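Uncharacterized protein MJ0690 (Methanocaldococcus jannaschii, PDB 3K32) probably binds ATP as a PP-loop protein and is predicted to be a subunit of a tRNA methyltransferase. Local coordinates at the interface of chains A and B. Coordinates in Å, arbitrary orientation; residue numbers count along the deposited sequence, not the author numbering. Chains: chain A/B, Uncharacterized protein MJ0690.

The interface of chains A and B. Residues chain A 111-112, 144; chain B 120, 123-124, 127.
This patch belongs to a two-fold interface between copies of a PP-loop family protein. The structure alone does not show whether this pairing is the biological dimer. A loop of chain A lies against helix 120-130 of chain B, which presents B:Tyr120, B:Ile123, B:Gln124 and B:Glu127. A:Arg111 carries the contact. Its CG is anti to the backbone N (chi1 -172°), and the chain bends at chi3 (85°), with its tip toward B:Ile123 and B:Glu127. A:Arg111 and B:Glu127 meet tip to tip in a salt bridge that is also a hydrogen bond, NH1 of A:Arg111 donating to OE2 of B:Glu127 at 3.1 Å. OE2 lies near the guanidinium plane, the two planes are 72° apart, and NH1 meets OE2 from above the carboxylate plane. CG2 of B:Ile123 sits over the centre of one guanidinium face, 3.8 Å from CZ of A:Arg111. NE of A:Arg111 hydrogen-bonds the syn lone pair of OD1 in A:Asp112 at 3.1 Å, which helps fix the guanidinium's rotation. A:Lys144, on helix 143-153, also comes tip to tip, its NZ 3.7 Å from OE1 of B:Glu127 in a looser salt bridge. An alanine in place of A:Arg111 would probably leave B:Glu127 more dependent on A:Lys144, cost A:Asp112 its NE bond and remove the flat group packed on B:Ile123. B:Tyr120 crosses A:Asp112 at about a right angle. OD1 of A:Asp112 lies at the ring edge, in plane, and the phenol OH gives it a weak hydrogen bond. CG of B:Gln124 covers one ring face, toward the rim.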
ATOM      1  N   ARG A 111      -1.942   0.532  -7.354  1.00 23.49           N
ATOM      2  CA  ARG A 111      -0.872   1.454  -7.713  1.00 22.79           C
ATOM      3  C   ARG A 111      -1.041   1.989  -9.134  1.00 28.62           C
ATOM      4  O   ARG A 111      -1.011   3.197  -9.358  1.00 27.65           O
ATOM      5  CB  ARG A 111       0.491   0.770  -7.604  1.00 24.10           C
ATOM      6  CG  ARG A 111       1.659   1.741  -7.774  1.00 29.58           C
ATOM      7  CD  ARG A 111       3.001   1.021  -7.818  1.00 32.91           C
ATOM      8  NE  ARG A 111       3.312   0.542  -9.160  1.00 46.81           N
ATOM      9  CZ  ARG A 111       4.239  -0.372  -9.433  1.00 45.15           C
ATOM     10  NH1 ARG A 111       4.939  -0.922  -8.442  1.00 31.29           N
ATOM     11  NH2 ARG A 111       4.448  -0.742 -10.698  1.00 38.35           N
ATOM     12  N   ASP A 112      -1.222   1.077 -10.089  1.00 35.16           N
ATOM     13  CA  ASP A 112      -1.221   1.434 -11.509  1.00 41.49           C
ATOM     14  C   ASP A 112      -2.522   2.113 -11.957  1.00 36.99           C
ATOM     15  O   ASP A 112      -2.593   2.656 -13.059  1.00 40.82           O
ATOM     16  CB  ASP A 112      -0.896   0.211 -12.390  1.00 36.96           C
ATOM     17  CG  ASP A 112       0.494  -0.363 -12.114  1.00 45.49           C
ATOM     18  OD1 ASP A 112       1.327   0.331 -11.488  1.00 51.28           O
ATOM     19  OD2 ASP A 112       0.758  -1.518 -12.513  1.00 41.53           O
ATOM     20  N   LYS A 144       2.719  -6.378 -12.164  1.00 19.69           N
ATOM     21  CA  LYS A 144       3.453  -7.651 -12.151  1.00 33.77           C
ATOM     22  C   LYS A 144       3.249  -8.444 -10.863  1.00 34.45           C
ATOM     23  O   LYS A 144       3.146  -9.670 -10.887  1.00 34.61           O
ATOM     24  CB  LYS A 144       4.957  -7.423 -12.345  1.00 36.45           C
ATOM     25  CG  LYS A 144       5.357  -6.994 -13.721  1.00 42.37           C
ATOM     26  CD  LYS A 144       6.778  -6.455 -13.696  1.00 53.91           C
ATOM     27  CE  LYS A 144       7.043  -5.548 -14.884  1.00 58.42           C
ATOM     28  NZ  LYS A 144       8.010  -4.469 -14.540  1.00 70.37           N
TER
ATOM     29  N   TYR B 120       5.301   7.923  -8.710  1.00 34.25           N
ATOM     30  CA  TYR B 120       4.877   6.868  -9.614  1.00 36.50           C
ATOM     31  C   TYR B 120       5.771   6.827 -10.844  1.00 34.69           C
ATOM     32  O   TYR B 120       6.153   5.760 -11.325  1.00 27.16           O
ATOM     33  CB  TYR B 120       3.429   7.082 -10.030  1.00 40.36           C
ATOM     34  CG  TYR B 120       2.898   6.034 -10.968  1.00 46.41           C
ATOM     35  CD1 TYR B 120       2.669   6.326 -12.304  1.00 42.46           C
ATOM     36  CD2 TYR B 120       2.619   4.750 -10.517  1.00 51.85           C
ATOM     37  CE1 TYR B 120       2.170   5.369 -13.162  1.00 49.19           C
ATOM     38  CE2 TYR B 120       2.131   3.787 -11.367  1.00 50.70           C
ATOM     39  CZ  TYR B 120       1.906   4.099 -12.687  1.00 55.60           C
ATOM     40  OH  TYR B 120       1.412   3.135 -13.535  1.00 60.47           O
ATOM     41  N   ILE B 123       8.962   5.324  -9.960  1.00 29.24           N
ATOM     42  CA  ILE B 123       8.777   3.884  -9.853  1.00 30.16           C
ATOM     43  C   ILE B 123       8.742   3.198 -11.208  1.00 33.26           C
ATOM     44  O   ILE B 123       9.390   2.175 -11.394  1.00 44.21           O
ATOM     45  CB  ILE B 123       7.528   3.505  -9.043  1.00 29.53           C
ATOM     46  CG1 ILE B 123       7.790   3.750  -7.563  1.00 27.96           C
ATOM     47  CG2 ILE B 123       7.161   2.024  -9.268  1.00 19.69           C
ATOM     48  CD1 ILE B 123       6.585   3.644  -6.710  1.00 29.94           C
ATOM     49  N   GLN B 124       8.002   3.752 -12.158  1.00 31.72           N
ATOM     50  CA  GLN B 124       7.854   3.070 -13.435  1.00 35.06           C
ATOM     51  C   GLN B 124       9.192   2.995 -14.120  1.00 35.09           C
ATOM     52  O   GLN B 124       9.523   1.986 -14.733  1.00 34.28           O
ATOM     53  CB  GLN B 124       6.814   3.746 -14.328  1.00 36.64           C
ATOM     54  CG  GLN B 124       5.380   3.510 -13.878  1.00 47.65           C
ATOM     55  CD  GLN B 124       5.008   2.022 -13.799  1.00 65.66           C
ATOM     56  OE1 GLN B 124       3.948   1.664 -13.276  1.00 62.64           O
ATOM     57  NE2 GLN B 124       5.878   1.156 -14.325  1.00 76.34           N
ATOM     58  N   GLU B 127      11.469   0.324 -12.405  1.00 22.79           N
ATOM     59  CA  GLU B 127      11.092  -1.036 -12.766  1.00 29.80           C
ATOM     60  C   GLU B 127      11.428  -1.396 -14.215  1.00 32.79           C
ATOM     61  O   GLU B 127      11.799  -2.529 -14.518  1.00 31.62           O
ATOM     62  CB  GLU B 127       9.609  -1.261 -12.524  1.00 19.45           C
ATOM     63  CG  GLU B 127       9.192  -1.130 -11.095  1.00 19.96           C
ATOM     64  CD  GLU B 127       7.883  -1.840 -10.863  1.00 35.74           C
ATOM     65  OE1 GLU B 127       7.204  -2.112 -11.869  1.00 48.03           O
ATOM     66  OE2 GLU B 127       7.536  -2.147  -9.703  1.00 39.05           O
TER